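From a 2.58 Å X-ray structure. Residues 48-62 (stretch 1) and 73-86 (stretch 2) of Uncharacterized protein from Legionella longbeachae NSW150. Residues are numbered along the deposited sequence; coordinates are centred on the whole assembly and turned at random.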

# COMPACT_ATOMS: atom_id res chain seq x y z
N ARG A 48 7.43 -2.46 12.68
CA ARG A 48 7.49 -2.66 11.22
C ARG A 48 7.91 -4.07 10.88
O ARG A 48 7.33 -4.68 10.00
N VAL A 49 8.91 -4.57 11.58
CA VAL A 49 9.28 -5.96 11.41
C VAL A 49 8.06 -6.84 11.63
O VAL A 49 7.73 -7.67 10.77
N ASP A 50 7.40 -6.66 12.76
CA ASP A 50 6.29 -7.52 13.15
C ASP A 50 5.18 -7.44 12.13
O ASP A 50 4.63 -8.43 11.71
N SER A 51 4.87 -6.25 11.67
CA SER A 51 3.76 -6.12 10.72
C SER A 51 4.02 -6.80 9.39
O SER A 51 3.10 -7.33 8.78
N LEU A 52 5.26 -6.75 8.92
CA LEU A 52 5.62 -7.35 7.65
C LEU A 52 5.68 -8.87 7.74
O LEU A 52 5.39 -9.61 6.77
N HIS A 53 6.11 -9.32 8.91
CA HIS A 53 6.08 -10.73 9.25
C HIS A 53 4.63 -11.14 9.13
O HIS A 53 4.31 -11.97 8.28
N LYS A 54 3.72 -10.52 9.89
CA LYS A 54 2.30 -10.85 9.69
C LYS A 54 1.85 -10.67 8.23
O LYS A 54 1.00 -11.40 7.77
N ALA A 55 2.42 -9.75 7.48
CA ALA A 55 2.00 -9.64 6.11
C ALA A 55 2.44 -10.82 5.27
O ALA A 55 1.75 -11.20 4.31
N PHE A 56 3.61 -11.37 5.58
CA PHE A 56 4.00 -12.62 4.90
C PHE A 56 2.99 -13.73 5.17
O PHE A 56 2.58 -14.42 4.23
N TYR A 57 2.59 -13.89 6.43
CA TYR A 57 1.61 -14.89 6.78
C TYR A 57 0.30 -14.66 6.07
O TYR A 57 -0.29 -15.60 5.55
N PHE A 58 -0.17 -13.42 6.00
CA PHE A 58 -1.39 -13.19 5.25
C PHE A 58 -1.24 -13.67 3.82
O PHE A 58 -2.16 -14.25 3.23
N LEU A 59 -0.09 -13.40 3.25
CA LEU A 59 0.17 -13.67 1.84
C LEU A 59 0.11 -15.16 1.58
O LEU A 59 -0.53 -15.62 0.63
N ILE A 60 0.76 -15.92 2.45
CA ILE A 60 0.90 -17.34 2.23
C ILE A 60 -0.41 -18.08 2.47
O ILE A 60 -0.71 -19.06 1.78
N ASP A 61 -1.20 -17.60 3.43
CA ASP A 61 -2.51 -18.15 3.69
C ASP A 61 -3.53 -17.72 2.60
O ASP A 61 -4.47 -18.41 2.34
N ALA A 62 -3.35 -16.59 1.93
CA ALA A 62 -4.39 -16.06 1.03
C ALA A 62 -4.11 -16.32 -0.43
O ALA A 62 -5.03 -16.52 -1.19
N THR A 73 7.84 -26.37 1.21
CA THR A 73 6.53 -26.41 1.83
C THR A 73 6.29 -25.08 2.53
O THR A 73 7.24 -24.35 2.92
N LYS A 74 5.01 -24.79 2.72
CA LYS A 74 4.60 -23.70 3.55
C LYS A 74 5.30 -23.76 4.90
O LYS A 74 5.79 -22.76 5.42
N GLN A 75 5.38 -24.93 5.47
CA GLN A 75 5.96 -25.00 6.77
C GLN A 75 7.46 -24.58 6.74
O GLN A 75 7.94 -23.83 7.59
N THR A 76 8.21 -24.99 5.73
CA THR A 76 9.58 -24.55 5.64
C THR A 76 9.68 -23.02 5.48
O THR A 76 10.52 -22.41 6.13
N LEU A 77 8.85 -22.41 4.62
CA LEU A 77 8.87 -20.96 4.46
C LEU A 77 8.59 -20.20 5.73
O LEU A 77 9.31 -19.28 6.12
N LYS A 78 7.54 -20.59 6.41
CA LYS A 78 7.16 -19.93 7.64
C LYS A 78 8.24 -20.10 8.69
O LYS A 78 8.50 -19.21 9.46
N ALA A 79 8.85 -21.25 8.77
CA ALA A 79 9.91 -21.38 9.75
C ALA A 79 11.05 -20.41 9.39
O ALA A 79 11.61 -19.76 10.29
N TYR A 80 11.37 -20.27 8.10
CA TYR A 80 12.48 -19.38 7.68
C TYR A 80 12.19 -17.93 8.00
O TYR A 80 12.99 -17.20 8.55
N VAL A 81 10.99 -17.53 7.70
CA VAL A 81 10.54 -16.21 8.04
C VAL A 81 10.49 -15.93 9.51
O VAL A 81 10.85 -14.86 9.92
N ASP A 82 10.06 -16.91 10.29
CA ASP A 82 10.18 -16.82 11.74
C ASP A 82 11.61 -16.65 12.23
O ASP A 82 11.83 -15.92 13.22
N GLU A 83 12.58 -17.30 11.58
CA GLU A 83 13.95 -17.15 12.05
C GLU A 83 14.45 -15.78 11.70
O GLU A 83 15.17 -15.18 12.50
N CYS A 84 14.08 -15.28 10.51
CA CYS A 84 14.53 -13.95 10.06
C CYS A 84 14.05 -12.92 11.06
O CYS A 84 14.74 -11.95 11.36
N LYS A 85 12.82 -13.11 11.54
CA LYS A 85 12.25 -12.22 12.52
C LYS A 85 12.96 -12.31 13.85
O LYS A 85 13.17 -11.30 14.49
N LEU A 86 13.27 -13.52 14.29
CA LEU A 86 13.96 -13.68 15.56
C LEU A 86 15.37 -13.03 15.54
O LEU A 86 15.83 -12.51 16.52

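A single carboxylate oxygen, OD1 of D82, receives two hydrogen bonds from the facing helix: one from H53 NE2 at 2.7 Å and one from Y57 OH at 2.6 Å. D82 (chi1 m) leaves its backbone sideways, but its end comes nearer to stretch 1, where OD1 lies at the edge of both rings, near their planes. H53 (t) points toward stretch 2, whereas Y57 (m) starts sideways and brings its hydroxyl in at the tip. Each offers a donor at the ring's end and an apolar surface for a lysine chain.

The two helices run almost exactly antiparallel, 178° between directions, with axes 10.6 Å apart. Lysines suit their flanks because a long aliphatic chain can pack while its ammonium group finds an acid. K85, t at chi1 and extended beyond, lays CD over one face of the H53 ring, 3.8 Å from its centroid, and ends in a salt bridge from NZ to D50 OD1 (2.9 Å); D50 OD2 also binds K54 NZ at 2.7 Å. K78 (m) passes the Y57 ring off-centre, then bridges from NZ to D61 OD1 at 3.2 Å.

Apolar residues fill the buried side, where their side chains need no polar partner. F56 (t) points toward stretch 2, and its ring packs against V81 (t) and L77 (m), with F56 CZ 4.1 Å from L77 CB. I60 (t) extends CD1 to 3.9 Å from L77 CD1, while its CG2 lies 3.5 Å from K78 CE.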

# COMPACT_ATOMS: atom_id res chain seq x y z
CB ARG A 48 8.44 -1.68 10.55
CG ARG A 48 8.17 -1.48 9.07
CD ARG A 48 7.32 -0.25 8.84
NE ARG A 48 6.76 -0.27 7.52
CZ ARG A 48 5.71 -0.99 7.17
NH1 ARG A 48 5.10 -1.72 8.08
NH2 ARG A 48 5.27 -0.99 5.92
CB VAL A 49 10.42 -6.40 12.35
CG1 VAL A 49 10.61 -7.90 12.29
CG2 VAL A 49 11.73 -5.74 11.95
CB ASP A 50 5.82 -7.14 14.56
CG ASP A 50 4.60 -7.97 15.06
OD1 ASP A 50 4.66 -9.21 15.23
OD2 ASP A 50 3.57 -7.34 15.32
CB SER A 51 3.43 -4.64 10.48
OG SER A 51 2.19 -4.49 9.85
CB LEU A 52 6.95 -6.77 7.12
CG LEU A 52 6.89 -5.31 6.71
CD1 LEU A 52 8.26 -4.85 6.29
CD2 LEU A 52 5.91 -5.03 5.58
CB HIS A 53 6.68 -10.93 10.66
CG HIS A 53 6.62 -12.31 11.16
ND1 HIS A 53 5.57 -12.77 11.92
CD2 HIS A 53 7.46 -13.35 11.01
CE1 HIS A 53 5.78 -14.05 12.22
NE2 HIS A 53 6.94 -14.41 11.71
CB LYS A 54 1.39 -10.01 10.56
CG LYS A 54 1.27 -10.52 11.99
CD LYS A 54 0.85 -9.40 12.93
CE LYS A 54 0.98 -9.86 14.36
NZ LYS A 54 1.30 -8.72 15.25
CB ALA A 55 2.49 -8.35 5.49
CB PHE A 56 5.39 -13.12 5.28
CG PHE A 56 5.81 -14.37 4.55
CD1 PHE A 56 4.98 -15.02 3.72
CD2 PHE A 56 7.03 -14.81 4.65
CE1 PHE A 56 5.37 -16.16 3.05
CE2 PHE A 56 7.44 -15.93 3.95
CZ PHE A 56 6.60 -16.61 3.17
CB TYR A 57 1.39 -14.98 8.28
CG TYR A 57 2.40 -15.84 8.96
CD1 TYR A 57 3.73 -15.47 9.01
CD2 TYR A 57 2.04 -17.06 9.54
CE1 TYR A 57 4.68 -16.26 9.64
CE2 TYR A 57 2.98 -17.86 10.17
CZ TYR A 57 4.30 -17.45 10.23
OH TYR A 57 5.27 -18.23 10.87
CB PHE A 58 -1.71 -11.72 5.22
CG PHE A 58 -3.05 -11.41 4.64
CD1 PHE A 58 -3.19 -11.21 3.29
CD2 PHE A 58 -4.15 -11.29 5.45
CE1 PHE A 58 -4.39 -10.93 2.75
CE2 PHE A 58 -5.38 -11.01 4.92
CZ PHE A 58 -5.50 -10.83 3.57
CB LEU A 59 1.55 -13.10 1.47
CG LEU A 59 2.05 -13.35 0.06
CD1 LEU A 59 1.14 -12.78 -1.01
CD2 LEU A 59 3.46 -12.80 -0.05
CB ILE A 60 2.09 -17.95 2.99
CG1 ILE A 60 2.48 -19.30 2.39
CG2 ILE A 60 1.80 -18.07 4.47
CD1 ILE A 60 3.91 -19.72 2.69
CB ASP A 61 -3.01 -17.74 5.10
CG ASP A 61 -2.17 -18.37 6.25
OD1 ASP A 61 -1.37 -19.29 5.99
OD2 ASP A 61 -2.29 -17.92 7.41
CB ALA A 62 -4.53 -14.57 1.23
CB THR A 73 6.46 -27.49 2.93
OG1 THR A 73 7.42 -27.20 3.97
CG2 THR A 73 6.80 -28.86 2.36
CB LYS A 74 3.09 -23.74 3.73
CG LYS A 74 2.32 -23.41 2.47
CD LYS A 74 0.83 -23.29 2.77
CE LYS A 74 -0.01 -23.54 1.53
NZ LYS A 74 -1.26 -22.73 1.55
CB GLN A 75 5.65 -26.36 7.34
CG GLN A 75 6.55 -26.85 8.42
CD GLN A 75 6.60 -28.38 8.45
OE1 GLN A 75 6.19 -29.09 7.49
NE2 GLN A 75 7.14 -28.91 9.55
CB THR A 76 10.32 -25.22 4.49
OG1 THR A 76 10.47 -26.64 4.74
CG2 THR A 76 11.70 -24.60 4.33
CB LEU A 77 7.85 -20.52 3.44
CG LEU A 77 8.13 -21.11 2.05
CD1 LEU A 77 7.37 -20.42 0.93
CD2 LEU A 77 9.60 -21.10 1.72
CB LYS A 78 5.85 -20.49 8.16
CG LYS A 78 4.64 -20.06 7.37
CD LYS A 78 3.43 -20.87 7.82
CE LYS A 78 2.18 -20.24 7.24
NZ LYS A 78 0.92 -20.97 7.52
CB ALA A 79 10.40 -22.82 9.88
CB TYR A 80 12.78 -19.53 6.17
CG TYR A 80 13.80 -18.54 5.64
CD1 TYR A 80 15.13 -18.62 6.01
CD2 TYR A 80 13.43 -17.54 4.76
CE1 TYR A 80 16.06 -17.72 5.53
CE2 TYR A 80 14.35 -16.63 4.26
CZ TYR A 80 15.67 -16.72 4.66
OH TYR A 80 16.61 -15.80 4.20
CB VAL A 81 9.20 -16.01 7.40
CG1 VAL A 81 8.45 -14.89 8.03
CG2 VAL A 81 9.50 -15.72 5.96
CB ASP A 82 9.54 -18.01 12.44
CG ASP A 82 8.00 -18.02 12.33
OD1 ASP A 82 7.38 -17.04 11.91
OD2 ASP A 82 7.37 -19.00 12.68
CB GLU A 83 14.91 -18.24 11.55
CG GLU A 83 14.80 -19.54 12.35
CD GLU A 83 15.81 -20.63 11.91
OE1 GLU A 83 17.03 -20.31 11.95
OE2 GLU A 83 15.38 -21.79 11.55
CB CYS A 84 13.99 -13.59 8.69
SG CYS A 84 14.61 -14.57 7.31
CB LYS A 85 10.75 -12.47 12.75
CG LYS A 85 10.20 -11.41 13.71
CD LYS A 85 8.74 -11.53 14.02
CE LYS A 85 8.50 -10.80 15.33
NZ LYS A 85 7.07 -10.83 15.66
CB LEU A 86 14.05 -15.16 15.92
CG LEU A 86 14.64 -15.38 17.31
CD1 LEU A 86 13.57 -15.11 18.36
CD2 LEU A 86 15.19 -16.79 17.38